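Side-chain contacts in protein (merozoite surface protein 1) (Plasmodium cynomolgi, PDB 1B9W), which probably takes part in merozoite binding to and invasion of host erythrocytes, and in egress from them, its C-terminal fragment here consisting of two EGF-like domains: residues 16-19 / 25-28; 54-57 / 61-64. All blocks are in the same frame, centred on the assembly; numbering follows the deposited sequence.

Interaction 1 (16-19 / 25-28)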
loop_
_atom_site.group_PDB
_atom_site.type_symbol
_atom_site.label_atom_id
_atom_site.label_comp_id
_atom_site.label_asym_id
_atom_site.label_seq_id
_atom_site.Cartn_x
_atom_site.Cartn_y
_atom_site.Cartn_z
ATOM N N ALA A 16 3.567 7.012 4.374
ATOM C CA ALA A 16 3.682 5.633 3.989
ATOM C C ALA A 16 3.043 4.719 5.083
ATOM O O ALA A 16 2.763 5.232 6.173
ATOM C CB ALA A 16 5.112 5.180 3.792
ATOM N N ALA A 17 2.662 3.557 4.649
ATOM C CA ALA A 17 2.130 2.506 5.537
ATOM C C ALA A 17 3.179 1.415 5.622
ATOM O O ALA A 17 4.014 1.231 4.736
ATOM C CB ALA A 17 0.851 1.902 4.975
ATOM N N CYS A 18 3.091 0.561 6.675
ATOM C CA CYS A 18 4.119 -0.478 6.723
ATOM C C CYS A 18 3.445 -1.762 7.281
ATOM O O CYS A 18 2.525 -1.626 8.079
ATOM C CB CYS A 18 5.245 -0.063 7.691
ATOM S SG CYS A 18 6.652 -1.137 7.802
ATOM N N TYR A 19 3.846 -2.872 6.745
ATOM C CA TYR A 19 3.337 -4.172 7.134
ATOM C C TYR A 19 4.485 -5.102 7.491
ATOM O O TYR A 19 5.469 -5.229 6.780
ATOM C CB TYR A 19 2.548 -4.823 6.012
ATOM C CG TYR A 19 1.724 -6.039 6.379
ATOM C CD1 TYR A 19 0.437 -5.918 6.870
ATOM C CD2 TYR A 19 2.298 -7.299 6.211
ATOM C CE1 TYR A 19 -0.324 -7.039 7.201
ATOM C CE2 TYR A 19 1.517 -8.414 6.536
ATOM C CZ TYR A 19 0.250 -8.275 7.010
ATOM O OH TYR A 19 -0.481 -9.412 7.340
ATOM N N THR A 25 10.102 -9.981 7.929
ATOM C CA THR A 25 10.519 -8.847 7.076
ATOM C C THR A 25 9.454 -7.771 7.130
ATOM O O THR A 25 8.293 -8.041 7.450
ATOM C CB THR A 25 10.677 -9.271 5.601
ATOM O OG1 THR A 25 9.393 -9.704 5.139
ATOM C CG2 THR A 25 11.694 -10.361 5.385
ATOM N N GLU A 26 9.816 -6.519 6.811
ATOM C CA GLU A 26 8.852 -5.459 6.844
ATOM C C GLU A 26 8.892 -4.741 5.440
ATOM O O GLU A 26 10.007 -4.574 4.975
ATOM C CB GLU A 26 9.271 -4.409 7.902
ATOM C CG GLU A 26 8.994 -5.110 9.269
ATOM C CD GLU A 26 9.238 -4.217 10.462
ATOM O OE1 GLU A 26 9.758 -3.089 10.359
ATOM O OE2 GLU A 26 8.806 -4.714 11.553
ATOM N N GLU A 27 7.705 -4.337 5.069
ATOM C CA GLU A 27 7.728 -3.580 3.745
ATOM C C GLU A 27 6.902 -2.359 3.980
ATOM O O GLU A 27 5.791 -2.400 4.468
ATOM C CB GLU A 27 7.096 -4.470 2.668
ATOM C CG GLU A 27 7.102 -3.675 1.320
ATOM C CD GLU A 27 6.388 -4.463 0.246
ATOM O OE1 GLU A 27 6.024 -5.637 0.452
ATOM O OE2 GLU A 27 6.224 -3.896 -0.866
ATOM N N TRP A 28 7.434 -1.175 3.557
ATOM C CA TRP A 28 6.656 0.028 3.633
ATOM C C TRP A 28 6.293 0.430 2.125
ATOM O O TRP A 28 7.057 0.039 1.267
ATOM C CB TRP A 28 7.428 1.172 4.286
ATOM C CG TRP A 28 8.768 1.517 3.717
ATOM C CD1 TRP A 28 9.997 1.019 4.049
ATOM C CD2 TRP A 28 9.021 2.494 2.681
ATOM N NE1 TRP A 28 10.994 1.603 3.310
ATOM C CE2 TRP A 28 10.384 2.514 2.446
ATOM C CE3 TRP A 28 8.138 3.319 1.945
ATOM C CZ2 TRP A 28 10.986 3.330 1.476
ATOM C CZ3 TRP A 28 8.737 4.160 0.985
ATOM C CH2 TRP A 28 10.115 4.132 0.767
#

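Interaction 2 (54-57 / 61-64)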
loop_
_atom_site.group_PDB
_atom_site.type_symbol
_atom_site.label_atom_id
_atom_site.label_comp_id
_atom_site.label_asym_id
_atom_site.label_seq_id
_atom_site.Cartn_x
_atom_site.Cartn_y
_atom_site.Cartn_z
ATOM N N GLY A 54 -1.229 2.234 -9.757
ATOM C CA GLY A 54 -1.946 3.286 -9.058
ATOM C C GLY A 54 -1.530 3.359 -7.568
ATOM O O GLY A 54 -2.137 4.128 -6.847
ATOM N N GLY A 55 -0.504 2.589 -7.222
ATOM C CA GLY A 55 -0.153 2.592 -5.779
ATOM C C GLY A 55 -0.940 1.488 -5.072
ATOM O O GLY A 55 -0.681 1.239 -3.868
ATOM N N CYS A 56 -1.777 0.724 -5.762
ATOM C CA CYS A 56 -2.522 -0.371 -5.158
ATOM C C CYS A 56 -1.574 -1.547 -4.970
ATOM O O CYS A 56 -0.582 -1.697 -5.661
ATOM C CB CYS A 56 -3.661 -0.872 -6.063
ATOM S SG CYS A 56 -4.912 0.384 -6.402
ATOM N N ALA A 57 -1.896 -2.432 -3.984
ATOM C CA ALA A 57 -1.035 -3.620 -3.867
ATOM C C ALA A 57 -0.880 -4.289 -5.228
ATOM O O ALA A 57 -1.827 -4.395 -6.018
ATOM C CB ALA A 57 -1.763 -4.594 -2.923
ATOM N N GLU A 61 -6.536 -5.154 -7.981
ATOM C CA GLU A 61 -6.980 -4.551 -9.247
ATOM C C GLU A 61 -7.115 -3.045 -9.047
ATOM O O GLU A 61 -7.724 -2.600 -8.076
ATOM C CB GLU A 61 -8.344 -5.166 -9.611
ATOM C CG GLU A 61 -9.156 -4.280 -10.535
ATOM C CD GLU A 61 -10.504 -4.899 -10.882
ATOM O OE1 GLU A 61 -10.500 -5.915 -11.605
ATOM O OE2 GLU A 61 -11.534 -4.367 -10.426
ATOM N N CYS A 62 -6.538 -2.250 -9.935
ATOM C CA CYS A 62 -6.678 -0.803 -9.879
ATOM C C CYS A 62 -7.704 -0.349 -10.953
ATOM O O CYS A 62 -7.597 -0.805 -12.093
ATOM C CB CYS A 62 -5.341 -0.162 -10.252
ATOM S SG CYS A 62 -5.271 1.629 -10.015
ATOM N N LYS A 63 -8.628 0.472 -10.553
ATOM C CA LYS A 63 -9.641 1.023 -11.451
ATOM C C LYS A 63 -9.661 2.536 -11.222
ATOM O O LYS A 63 -9.456 2.974 -10.086
ATOM C CB LYS A 63 -11.036 0.447 -11.184
ATOM N N MET A 64 -9.823 3.290 -12.297
ATOM C CA MET A 64 -10.020 4.730 -12.205
ATOM C C MET A 64 -11.523 4.999 -12.073
ATOM O O MET A 64 -12.297 4.494 -12.885
ATOM C CB MET A 64 -9.495 5.449 -13.441
ATOM C CG MET A 64 -8.015 5.226 -13.711
ATOM S SD MET A 64 -7.008 5.735 -12.312
ATOM C CE MET A 64 -7.353 7.489 -12.216
#

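Interaction 1 (16-19 / 25-28)
Tyr19 and Glu27 face each other as an antiparallel hydrogen-bonded pair and are joined twice through the backbone. Tyr19 N donates a hydrogen bond to Glu27 O (3.0 Å), and Glu27 N donates one to Tyr19 O at the same length. The next pair, Cys18 and Trp28, is non-hydrogen-bonded, with CA atoms 4.0 Å apart; there Trp28 CA lies 3.1 Å from Ala17 O in a CA-H...O contact.

Side chains of this second pair leave the same face of the sheet, and Cys18 CB and Trp28 CB sit 4.2 Å apart. Trp28 CG is placed between its own backbone N and carbonyl carbon (chi1 54°), and the indole leans onward along its own strand, toward the start of the partner strand, where CE3 meets Ala16 CB at 4.0 Å, obliquely to the ring. Cys18 SG, anti to the backbone N (chi1 -176°), instead extends toward the other end, approaching Glu27 O at 3.7 Å and the CB of Glu26.

The disulfide to Cys7 ties down Cys18 SG, while the Glu26 carboxylate is gripped by Ile8 N, Asp9 N, Thr10 OG1 and a salt bridge to Arg20, which together would probably stabilise its negative charge. On the other face Glu27 reaches Tyr21 OH and Arg29, and the Tyr19 ring stacks with His5.

This is the beta hairpin of strands 16-20 and 26-30 in the first EGF-like domain; Cys7 lies in the preceding N-terminal loop, and strand 40-43 packs its Cys41 against Ala16 and Trp28.

Interaction 2 (54-57 / 61-64)
Sulfur packing dominates the meeting of Cys56 with Cys62. Their SG atoms approach to 3.8 Å, a van der Waals separation and far too long for a covalent bond; Cys56 SG also touches Cys62 CB at 3.9 Å. Both CB atoms point across the gap at the opposite segment. In Cys56, SG lies beside the backbone N and anti to the carbonyl carbon (chi1 -62°), whereas in Cys62 it is anti to the backbone N (chi1 -172°), which carries it toward the start of residues 54-57.

There it meets main chain: Gly54 CA lies 3.8 Å from Cys62 SG. Gly54, at a positive phi of 70°, presents a bare alpha carbon here, which lets loop and sulfur come close. A looser approach, 4.4 Å, brings Cys56 SG near Glu61 O.

The covalent bonds run outward from this pair, Cys56 to Cys72 and Cys62 to Cys49, and two separate disulfides thus pass side by side in the second EGF-like domain, whose interior is built largely around such cystines. Because the two links interleave along the chain, first cysteine to third and second to fourth as in EGF domains, they pin the segment leading into strand 61-64 against the hairpin that this strand forms with 70-73.

Outside the two segments, both cysteine side chains touch Ile70 of strand 70-73, and backbone hydrogen bonds hold the surroundings, Glu61 pairing with Lys73 and Lys63 with Val71 across the hairpin, while Ala57 is bonded to Gly85.

How the interactions relate
The two interactions belong to successive EGF-like domains of one chain, interaction 1 in the first and interaction 2 in the second. Their centres are about 18 Å apart and lie on opposite sides of the chain's centre; the nearest atoms remain about 8 Å from each other, without touching. Interaction 1 is a strand-to-strand contact inside a hairpin, whereas interaction 2 sets a loop against a hairpin strand. Disulfides are common to both: one half-cystine takes part at 16-19, and one cysteine from each of two different disulfides meets the other at 54-57/61-64. Ala17 of interaction 1 touches Phe83 of the second domain, two residues from Gly85, which is backbone-hydrogen-bonded to Ala57 of interaction 2.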